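Local coordinates for protein beta-galactosidase (Geobacillus stearothermophilus, PDB 4OIF) that probably hydrolyses terminal non-reducing beta-D-galactose residues of beta-D-galactosides, as a zinc-binding, homotrimeric glycosidase of family GH42, at residues A[296-300]-A[645-649]; A[449-455]-A[616-620]; A[545-550]-A[605-609]; A[653-657]-A[668-672]. All coordinates share one frame; numbering follows the deposited sequence. Where two conformers were deposited one is given.

Contact 1: A[296-300]-A[645-649]; sequences TADLA and NFTEE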
# COMPACT_ATOMS: atom_id res chain seq x y z
N THR A 296 0.22 8.30 -28.32
CA THR A 296 1.53 7.88 -28.78
C THR A 296 2.47 9.10 -28.90
O THR A 296 3.67 9.01 -28.58
CB THR A 296 1.40 7.15 -30.13
OG1 THR A 296 0.61 5.97 -29.94
CG2 THR A 296 2.75 6.76 -30.67
N ALA A 297 1.90 10.23 -29.31
CA ALA A 297 2.63 11.49 -29.42
C ALA A 297 3.18 12.01 -28.08
O ALA A 297 4.32 12.49 -28.02
CB ALA A 297 1.73 12.56 -30.09
N ASP A 298 2.39 11.92 -27.01
CA ASP A 298 2.85 12.38 -25.68
C ASP A 298 4.04 11.56 -25.16
O ASP A 298 5.05 12.10 -24.64
CB ASP A 298 1.71 12.33 -24.66
CG ASP A 298 0.61 13.35 -24.95
OD1 ASP A 298 0.92 14.51 -25.30
OD2 ASP A 298 -0.57 12.97 -24.81
N LEU A 299 3.92 10.24 -25.31
CA LEU A 299 5.00 9.34 -24.95
C LEU A 299 6.24 9.64 -25.78
O LEU A 299 7.36 9.73 -25.23
CB LEU A 299 4.57 7.89 -25.13
CG LEU A 299 5.55 6.83 -24.64
CD1 LEU A 299 5.95 7.13 -23.20
CD2 LEU A 299 4.93 5.44 -24.73
N ALA A 300 6.04 9.80 -27.09
CA ALA A 300 7.15 10.06 -28.01
C ALA A 300 7.88 11.33 -27.60
O ALA A 300 9.11 11.38 -27.60
CB ALA A 300 6.66 10.16 -29.44
N ASN A 645 5.59 10.12 -38.12
CA ASN A 645 4.17 10.14 -37.78
C ASN A 645 3.89 9.35 -36.50
O ASN A 645 3.71 8.14 -36.54
CB ASN A 645 3.34 9.58 -38.93
CG ASN A 645 1.84 9.65 -38.67
OD1 ASN A 645 1.39 10.19 -37.65
ND2 ASN A 645 1.06 9.11 -39.60
N PHE A 646 3.85 10.05 -35.37
CA PHE A 646 3.54 9.39 -34.11
C PHE A 646 2.03 9.36 -33.83
O PHE A 646 1.60 9.57 -32.69
CB PHE A 646 4.30 10.07 -32.95
CG PHE A 646 5.75 9.66 -32.84
CD1 PHE A 646 6.10 8.39 -32.39
CD2 PHE A 646 6.77 10.56 -33.17
CE1 PHE A 646 7.45 8.01 -32.28
CE2 PHE A 646 8.11 10.19 -33.06
CZ PHE A 646 8.45 8.90 -32.61
N THR A 647 1.23 9.12 -34.86
CA THR A 647 -0.22 9.00 -34.69
C THR A 647 -0.71 7.75 -35.39
O THR A 647 -0.00 7.18 -36.22
CB THR A 647 -1.00 10.20 -35.26
OG1 THR A 647 -1.16 10.02 -36.67
CG2 THR A 647 -0.26 11.52 -35.01
N GLU A 648 -1.94 7.35 -35.09
CA GLU A 648 -2.49 6.12 -35.65
C GLU A 648 -3.34 6.37 -36.90
O GLU A 648 -4.21 5.56 -37.24
CB GLU A 648 -3.30 5.37 -34.59
CG GLU A 648 -2.47 4.60 -33.58
CD GLU A 648 -1.85 5.49 -32.52
OE1 GLU A 648 -2.48 6.50 -32.13
OE2 GLU A 648 -0.71 5.20 -32.09
N GLU A 649 -3.08 7.46 -37.60
CA GLU A 649 -3.83 7.76 -38.82
C GLU A 649 -2.99 8.37 -39.94
O GLU A 649 -1.83 8.76 -39.74
CB GLU A 649 -5.00 8.68 -38.49
CG GLU A 649 -4.56 9.95 -37.81
CD GLU A 649 -5.72 10.72 -37.22
OE1 GLU A 649 -6.50 11.32 -38.00
OE2 GLU A 649 -5.84 10.73 -35.98
O HOH W 1 -1.98 8.04 -29.93
O HOH W 2 -0.47 10.12 -30.96

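Contact 2: A[449-455]-A[616-620]; sequences FWERDIP and LRPVL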
# COMPACT_ATOMS: atom_id res chain seq x y z
N PHE A 449 8.07 23.38 -28.00
CA PHE A 449 9.22 23.32 -28.90
C PHE A 449 9.22 22.01 -29.69
O PHE A 449 9.52 22.00 -30.88
CB PHE A 449 10.51 23.51 -28.09
CG PHE A 449 10.61 24.87 -27.46
CD1 PHE A 449 11.20 25.92 -28.13
CD2 PHE A 449 10.01 25.11 -26.22
CE1 PHE A 449 11.25 27.19 -27.57
CE2 PHE A 449 10.05 26.38 -25.65
CZ PHE A 449 10.67 27.42 -26.33
N TRP A 450 8.81 20.93 -29.03
CA TRP A 450 8.64 19.66 -29.71
C TRP A 450 7.55 19.78 -30.77
O TRP A 450 7.72 19.31 -31.89
CB TRP A 450 8.28 18.55 -28.70
CG TRP A 450 8.36 17.15 -29.25
CD1 TRP A 450 9.49 16.41 -29.47
CD2 TRP A 450 7.26 16.32 -29.65
NE1 TRP A 450 9.17 15.18 -29.98
CE2 TRP A 450 7.80 15.10 -30.10
CE3 TRP A 450 5.87 16.50 -29.68
CZ2 TRP A 450 7.00 14.06 -30.58
CZ3 TRP A 450 5.08 15.47 -30.14
CH2 TRP A 450 5.65 14.26 -30.59
N GLU A 451 6.45 20.44 -30.41
CA GLU A 451 5.31 20.59 -31.32
C GLU A 451 5.68 21.47 -32.53
O GLU A 451 5.01 21.42 -33.56
CB GLU A 451 4.09 21.16 -30.57
CG GLU A 451 3.40 20.15 -29.65
CD GLU A 451 2.20 20.71 -28.90
OE1 GLU A 451 1.89 21.90 -29.08
OE2 GLU A 451 1.57 19.97 -28.11
N ARG A 452 6.75 22.25 -32.40
CA ARG A 452 7.21 23.12 -33.47
C ARG A 452 8.50 22.62 -34.12
O ARG A 452 9.05 23.27 -35.02
CB ARG A 452 7.45 24.53 -32.93
CG ARG A 452 6.19 25.27 -32.58
CD ARG A 452 5.55 25.86 -33.81
NE ARG A 452 4.48 26.78 -33.44
CZ ARG A 452 3.21 26.62 -33.78
NH1 ARG A 452 2.85 25.57 -34.51
NH2 ARG A 452 2.30 27.51 -33.39
N ASP A 453 9.01 21.48 -33.66
CA ASP A 453 10.19 20.87 -34.26
C ASP A 453 11.39 21.78 -34.07
O ASP A 453 12.30 21.83 -34.90
CB ASP A 453 9.94 20.58 -35.75
CG ASP A 453 8.66 19.81 -35.97
OD1 ASP A 453 8.40 18.86 -35.20
OD2 ASP A 453 7.89 20.16 -36.89
N ILE A 454 11.39 22.50 -32.97
CA ILE A 454 12.51 23.36 -32.64
C ILE A 454 13.53 22.59 -31.80
O ILE A 454 13.18 22.02 -30.76
CB ILE A 454 12.03 24.60 -31.90
CG1 ILE A 454 11.17 25.43 -32.85
CG2 ILE A 454 13.22 25.39 -31.39
CD1 ILE A 454 10.89 26.81 -32.37
N PRO A 455 14.78 22.53 -32.28
CA PRO A 455 15.78 21.72 -31.59
C PRO A 455 15.96 22.22 -30.16
O PRO A 455 15.95 23.42 -29.94
CB PRO A 455 17.05 21.92 -32.43
CG PRO A 455 16.56 22.41 -33.75
CD PRO A 455 15.33 23.22 -33.45
N LEU A 616 13.29 31.61 -33.53
CA LEU A 616 13.55 30.20 -33.27
C LEU A 616 12.87 29.36 -34.33
O LEU A 616 11.65 29.39 -34.46
CB LEU A 616 13.05 29.81 -31.88
CG LEU A 616 13.58 30.68 -30.75
CD1 LEU A 616 13.01 30.22 -29.42
CD2 LEU A 616 15.11 30.67 -30.73
N ARG A 617 13.67 28.61 -35.09
CA ARG A 617 13.15 27.83 -36.21
C ARG A 617 13.55 26.37 -36.14
O ARG A 617 14.51 26.01 -35.45
CB ARG A 617 13.63 28.43 -37.54
CG ARG A 617 12.83 29.66 -37.96
CD ARG A 617 13.16 30.10 -39.37
NE ARG A 617 14.16 31.17 -39.41
CZ ARG A 617 14.35 31.97 -40.46
NH1 ARG A 617 13.60 31.82 -41.55
NH2 ARG A 617 15.28 32.91 -40.42
N PRO A 618 12.80 25.50 -36.83
CA PRO A 618 13.30 24.14 -37.06
C PRO A 618 14.44 24.16 -38.05
O PRO A 618 14.68 25.19 -38.69
CB PRO A 618 12.09 23.42 -37.64
CG PRO A 618 11.28 24.51 -38.26
CD PRO A 618 11.44 25.68 -37.34
N VAL A 619 15.14 23.05 -38.18
CA VAL A 619 16.20 22.95 -39.16
C VAL A 619 15.58 22.93 -40.57
O VAL A 619 16.03 23.62 -41.46
CB VAL A 619 17.06 21.70 -38.92
CG1 VAL A 619 17.88 21.37 -40.14
CG2 VAL A 619 17.93 21.91 -37.69
N LEU A 620 14.54 22.13 -40.76
CA LEU A 620 13.76 22.23 -41.98
C LEU A 620 12.30 22.33 -41.63
O LEU A 620 11.76 21.44 -40.97
CB LEU A 620 14.00 21.03 -42.90
CG LEU A 620 13.15 21.02 -44.18
CD1 LEU A 620 13.60 22.09 -45.17
CD2 LEU A 620 13.18 19.64 -44.83
O HOH W 3 14.19 20.62 -36.40

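Contact 3: A[545-550]-A[605-609]; sequences YRGRSY and DFYQE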
# COMPACT_ATOMS: atom_id res chain seq x y z
N TYR A 545 -3.94 36.47 -19.71
CA TYR A 545 -2.70 36.73 -20.42
C TYR A 545 -2.99 36.85 -21.92
O TYR A 545 -3.69 36.01 -22.50
CB TYR A 545 -1.69 35.63 -20.12
CG TYR A 545 -0.47 35.61 -21.01
CD1 TYR A 545 0.63 36.40 -20.72
CD2 TYR A 545 -0.41 34.79 -22.13
CE1 TYR A 545 1.75 36.38 -21.52
CE2 TYR A 545 0.70 34.76 -22.94
CZ TYR A 545 1.78 35.56 -22.63
OH TYR A 545 2.89 35.55 -23.44
N ARG A 546 -2.46 37.91 -22.53
CA ARG A 546 -2.71 38.22 -23.94
C ARG A 546 -4.16 38.04 -24.33
O ARG A 546 -4.45 37.37 -25.31
CB ARG A 546 -1.84 37.36 -24.85
CG ARG A 546 -0.34 37.49 -24.62
CD ARG A 546 0.19 38.80 -25.13
NE ARG A 546 1.64 38.85 -25.13
CZ ARG A 546 2.37 39.36 -24.14
NH1 ARG A 546 1.77 39.87 -23.08
NH2 ARG A 546 3.70 39.37 -24.22
N GLY A 547 -5.07 38.61 -23.54
CA GLY A 547 -6.49 38.59 -23.85
C GLY A 547 -7.25 37.29 -23.58
O GLY A 547 -8.47 37.23 -23.76
N ARG A 548 -6.55 36.26 -23.13
CA ARG A 548 -7.22 34.98 -22.91
C ARG A 548 -7.12 34.58 -21.42
O ARG A 548 -6.23 35.04 -20.72
CB ARG A 548 -6.60 33.92 -23.83
CG ARG A 548 -7.26 32.54 -23.85
CD ARG A 548 -6.37 31.55 -24.61
NE ARG A 548 -6.89 30.18 -24.70
CZ ARG A 548 -7.02 29.35 -23.67
NH1 ARG A 548 -6.72 29.74 -22.44
NH2 ARG A 548 -7.48 28.11 -23.85
N SER A 549 -8.05 33.76 -20.94
CA SER A 549 -7.88 33.11 -19.64
C SER A 549 -7.26 31.74 -19.83
O SER A 549 -7.63 31.01 -20.74
CB SER A 549 -9.21 32.99 -18.91
OG SER A 549 -9.52 34.19 -18.25
N TYR A 550 -6.31 31.41 -18.95
CA TYR A 550 -5.64 30.10 -18.96
C TYR A 550 -5.80 29.41 -17.61
O TYR A 550 -5.63 30.04 -16.58
CB TYR A 550 -4.15 30.25 -19.30
CG TYR A 550 -3.86 30.83 -20.67
CD1 TYR A 550 -3.74 32.20 -20.85
CD2 TYR A 550 -3.69 30.01 -21.78
CE1 TYR A 550 -3.46 32.74 -22.10
CE2 TYR A 550 -3.42 30.53 -23.03
CZ TYR A 550 -3.30 31.89 -23.18
OH TYR A 550 -3.03 32.41 -24.42
N ASP A 605 1.33 29.55 -26.34
CA ASP A 605 1.24 30.96 -26.72
C ASP A 605 2.47 31.79 -26.25
O ASP A 605 3.08 32.56 -27.03
CB ASP A 605 -0.07 31.55 -26.18
CG ASP A 605 -1.33 30.86 -26.78
OD1 ASP A 605 -1.21 30.14 -27.79
OD2 ASP A 605 -2.44 31.05 -26.25
N PHE A 606 2.84 31.59 -24.99
CA PHE A 606 3.97 32.26 -24.37
C PHE A 606 5.26 32.02 -25.16
O PHE A 606 6.00 32.96 -25.58
CB PHE A 606 4.12 31.77 -22.91
CG PHE A 606 5.22 32.44 -22.15
CD1 PHE A 606 5.00 33.62 -21.47
CD2 PHE A 606 6.50 31.89 -22.12
CE1 PHE A 606 6.03 34.26 -20.78
CE2 PHE A 606 7.52 32.51 -21.43
CZ PHE A 606 7.28 33.70 -20.76
N TYR A 607 5.52 30.74 -25.37
CA TYR A 607 6.74 30.35 -26.05
C TYR A 607 6.65 30.63 -27.54
O TYR A 607 7.68 30.77 -28.20
CB TYR A 607 7.07 28.89 -25.78
CG TYR A 607 7.66 28.67 -24.41
CD1 TYR A 607 8.83 29.32 -24.03
CD2 TYR A 607 7.05 27.84 -23.49
CE1 TYR A 607 9.37 29.15 -22.77
CE2 TYR A 607 7.59 27.65 -22.22
CZ TYR A 607 8.75 28.30 -21.88
OH TYR A 607 9.28 28.12 -20.63
N GLN A 608 5.44 30.75 -28.08
CA GLN A 608 5.30 31.11 -29.48
C GLN A 608 5.83 32.51 -29.64
O GLN A 608 6.60 32.80 -30.57
CB GLN A 608 3.84 31.06 -29.94
CG GLN A 608 3.70 31.19 -31.44
CD GLN A 608 4.41 30.05 -32.18
OE1 GLN A 608 4.45 28.91 -31.70
NE2 GLN A 608 4.96 30.36 -33.35
N GLU A 609 5.40 33.37 -28.72
CA GLU A 609 5.91 34.74 -28.71
C GLU A 609 7.42 34.76 -28.57
O GLU A 609 8.09 35.54 -29.25
CB GLU A 609 5.28 35.56 -27.60
CG GLU A 609 3.86 35.96 -27.91
CD GLU A 609 3.63 37.43 -27.67
OE1 GLU A 609 4.60 38.11 -27.28
OE2 GLU A 609 2.49 37.89 -27.87

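Contact 4: A[653-657]-A[668-672]; sequences VVLEE and IVGEI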
# COMPACT_ATOMS: atom_id res chain seq x y z
N VAL A 653 1.54 16.05 -44.99
CA VAL A 653 2.72 16.75 -44.55
C VAL A 653 3.15 17.58 -45.76
O VAL A 653 2.86 17.19 -46.87
CB VAL A 653 3.78 15.71 -44.07
CG1 VAL A 653 5.17 15.99 -44.60
CG2 VAL A 653 3.74 15.54 -42.54
N VAL A 654 3.77 18.74 -45.56
CA VAL A 654 4.14 19.55 -46.72
C VAL A 654 5.55 20.12 -46.60
O VAL A 654 5.87 20.83 -45.64
CB VAL A 654 3.15 20.74 -46.95
CG1 VAL A 654 3.52 21.50 -48.21
CG2 VAL A 654 1.72 20.24 -47.05
N LEU A 655 6.39 19.79 -47.58
CA LEU A 655 7.75 20.30 -47.69
C LEU A 655 7.77 21.50 -48.62
O LEU A 655 7.25 21.40 -49.73
CB LEU A 655 8.69 19.22 -48.21
CG LEU A 655 9.10 18.06 -47.31
CD1 LEU A 655 9.31 16.81 -48.13
CD2 LEU A 655 10.39 18.43 -46.61
N GLU A 656 8.35 22.63 -48.20
CA GLU A 656 8.40 23.82 -49.05
C GLU A 656 9.62 23.82 -49.95
O GLU A 656 9.54 24.22 -51.11
CB GLU A 656 8.39 25.10 -48.20
CG GLU A 656 7.04 25.42 -47.59
CD GLU A 656 7.09 26.60 -46.64
OE1 GLU A 656 8.19 27.14 -46.38
OE2 GLU A 656 6.01 26.99 -46.14
N GLU A 657 10.75 23.39 -49.42
CA GLU A 657 11.98 23.24 -50.20
C GLU A 657 12.08 21.79 -50.65
O GLU A 657 11.42 20.93 -50.08
CB GLU A 657 13.20 23.65 -49.37
CG GLU A 657 13.29 25.16 -49.11
CD GLU A 657 14.52 25.56 -48.32
OE1 GLU A 657 14.58 25.24 -47.11
OE2 GLU A 657 15.43 26.18 -48.91
N ILE A 668 11.81 14.84 -53.59
CA ILE A 668 10.41 15.12 -53.28
C ILE A 668 10.22 16.54 -52.78
O ILE A 668 11.15 17.15 -52.25
CB ILE A 668 9.82 14.14 -52.24
CG1 ILE A 668 10.57 14.24 -50.92
CG2 ILE A 668 9.86 12.70 -52.77
CD1 ILE A 668 10.12 13.21 -49.90
N VAL A 669 9.02 17.06 -52.95
CA VAL A 669 8.69 18.42 -52.57
C VAL A 669 7.17 18.53 -52.57
O VAL A 669 6.49 17.75 -53.23
CB VAL A 669 9.30 19.46 -53.52
CG1 VAL A 669 8.52 19.50 -54.83
CG2 VAL A 669 9.32 20.83 -52.87
N GLY A 670 6.64 19.49 -51.81
CA GLY A 670 5.20 19.66 -51.72
C GLY A 670 4.58 18.66 -50.76
O GLY A 670 5.20 18.28 -49.77
N GLU A 671 3.36 18.24 -51.04
CA GLU A 671 2.65 17.41 -50.08
C GLU A 671 3.07 15.95 -50.17
O GLU A 671 3.37 15.43 -51.24
CB GLU A 671 1.14 17.54 -50.28
CG GLU A 671 0.36 17.20 -49.01
CD GLU A 671 -1.14 17.10 -49.25
OE1 GLU A 671 -1.87 18.05 -48.89
OE2 GLU A 671 -1.58 16.05 -49.78
N ILE A 672 3.09 15.31 -49.01
CA ILE A 672 3.41 13.90 -48.85
C ILE A 672 2.41 13.30 -47.88
O ILE A 672 2.15 13.89 -46.83
CB ILE A 672 4.83 13.71 -48.29
CG1 ILE A 672 5.87 14.23 -49.29
CG2 ILE A 672 5.07 12.25 -47.93
CD1 ILE A 672 5.79 13.57 -50.64

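Contact 1: A[296-300]-A[645-649]
T296 and A300, in the first turn of TIM-barrel helix 296-312, meet F646 and E648 of a loop in the C-terminal domain. The contact joins the two domains. A300 CB sits over the centre of the F646 ring, 3.4 Å from its centroid, in a CH-pi contact. T296 CG2 lies at the edge of the same ring, near its plane. L344 and Q348 of helix 341-351 also touch this ring.

The polar half is carried by T296. Its chi1 of -63° sets CG2 anti to the backbone N and puts OG1 beside that N, facing the glutamate. OG1 donates to E648 OE2 at 2.6 Å, on the syn lone pair. E648 reaches back through a bend at chi2 (77°), and OE2 also bonds to Y677 OH. A valine at T296 would probably leave E648 OE2 with Y677 OH but no bond to the helix, freer to turn. Water 1 accepts from T296 N and donates to E648 OE1, so both carboxylate oxygens are tied to the same residue.

N645 OD1 accepts from T647 N, an Asx turn, and also from T647 OG1. Water 2 accepts from A297 N at 2.9 Å and donates to F646 O at 2.8 Å.

Contact 2: A[449-455]-A[616-620]
I454 and P618 bring their CA atoms within 4.6 Å of each other where the chain has just left helix 438-451; the helix closes with a Schellman motif, D453 having positive phi (65°) and the N atoms of D453 and I454 bonding back to W450 O and F449 O. This helix end, in the trimerisation domain, packs on the chain between helix 600-613 and strand 622-623, the lead into the C-terminal sheets.

No direct hydrogen bond crosses between the segments. Water 3 bridges them, donating to D453 O and accepting from V619 N. P618 CB presses close to D453 O, at 3.2 Å.

I454 has CG1 anti to its carbonyl carbon (chi1 -65°), and an extended chi2 (-167°) carries CD1 to L616. There CD1 is 3.4 Å from L616 O and 3.7 Å from L616 CB. The two side chains cross at about a right angle. L616 CD1 in turn lies at the edge of the F449 ring, 4.0 Å from CE1. Further along, P455 CG meets V619 CG2 at 4.2 Å.

The polar end of D453 turns to other partners, H624 NE2 and V630 N, and R452 NE bonds to Q608 OE1. M611 of helix 600-613 touches F449, I454 and L616. L470 of strand 470-473 touches F449 and L616, while V619 rests on A632 and Q634 of strand 628-634.

Contact 3: A[545-550]-A[605-609]
R546 and E609 supply the salt bridge of this contact, between a tight beta hairpin and helix 600-613. The hairpin reverses through a type I' turn from Y545 to R548, closed by bonds between the backbones of those two residues. R546 NE donates to E609 OE2 at 3.0 Å. The carboxylate lies at the edge of the guanidinium, near its plane, but OE2 is met from above the carboxylate plane; the two planes are 54° apart. A second bond, R546 NH2 to E609 OE1, is weak at 3.4 Å. R546 is bent at chi2 (-73°), which brings the rim of one guanidinium face over Y545 OH. Its NH1 has another acid, E567 OE1. An alanine in place of E609 would probably leave R546 NE and NH2 without this carboxylate, with E567 alone of the two acids still holding the guanidinium.

A separate hydrogen bond lies nearer the start of the segment 605-609. Y550 OH donates to D605 OD2, which lies in the plane of the tyrosine ring at its edge. The modelled 2.4 Å between OH and OD2 is doubtfully short. D605 OD1 bonds to Q601 NE2.

Apolar packing falls between Y545 and F606, whose side chains cross at about a right angle. Y545 OH comes nearest, 3.5 Å from F606 CD1, with Y545 CZ at 3.9 Å.

F602 of helix 600-613 meets the rings of Y545 and Y550 edge-to-face. F606 also reaches Y592 of strand 589-594 and V498 of strand 496-500, so the helix lies against the large mixed sheet of the trimerisation domain.

Contact 4: A[653-657]-A[668-672]
V653 to L655 pair with G670 to I672 as an antiparallel beta ladder in the C-terminal beta domain. The first strand turns a corner at 656-657 and passes from the three-stranded sheet into the five-stranded one; the second makes the reverse passage at G670.

Backbone bonds hold the ladder. V653 and I672 form a hydrogen-bonded pair: V653 N gives to I672 O and I672 N to V653 O, each at 2.9 Å. L655 and G670 form the next such pair, L655 N giving to G670 O with an N-H...O angle of 166°, and G670 N giving to L655 O. V654 and E671 lie between them as a non-hydrogen-bonded pair, their CA atoms 4.3 Å apart. CA-H...O contacts add to this, with E671 CA 3.2 Å from V653 O. The positive phi of G670, 80°, goes with the change of direction between the two strands.

The side chains pack on both faces. V653, L655 and I672 share one face, where L655 CD1 lies 4.5 Å from I672 CG1. L655 CD1 also reaches I668 CG1 across the corner, at 4.0 Å. V622 of strand 622-623 touches V653 and L655. On the face of V654 and E671, V654 CG2 touches E671 CG at 3.9 Å. E671 CG is anti to the backbone N (chi1 -156°), and this brings it against V654 CG2, the two side chains crossing at a slant.

Past the corner, E657 OE1 makes a salt bridge to K684 NZ. V669 CG2 rests against the E657 backbone, 3.5 Å from its O.

Overall arrangement
Contact 2 touches each of the other three. Its centre is about 17 Å from those of contacts 1 and 4 and about 19 Å from that of contact 3. W450 CH2 packs 3.4 Å from A297 O of contact 1. F449 CZ lies 3.5 Å from Y607 CD1 of contact 3. L620 CD2 meets L655 CD2 of contact 4, at 3.5 Å. Contacts 3 and 4 do not touch, their nearest atoms being about 13 Å apart. Together the four contacts run from the barrel through the trimerisation domain to the C-terminal domain. All lie away from the zinc site and the predicted catalytic residues.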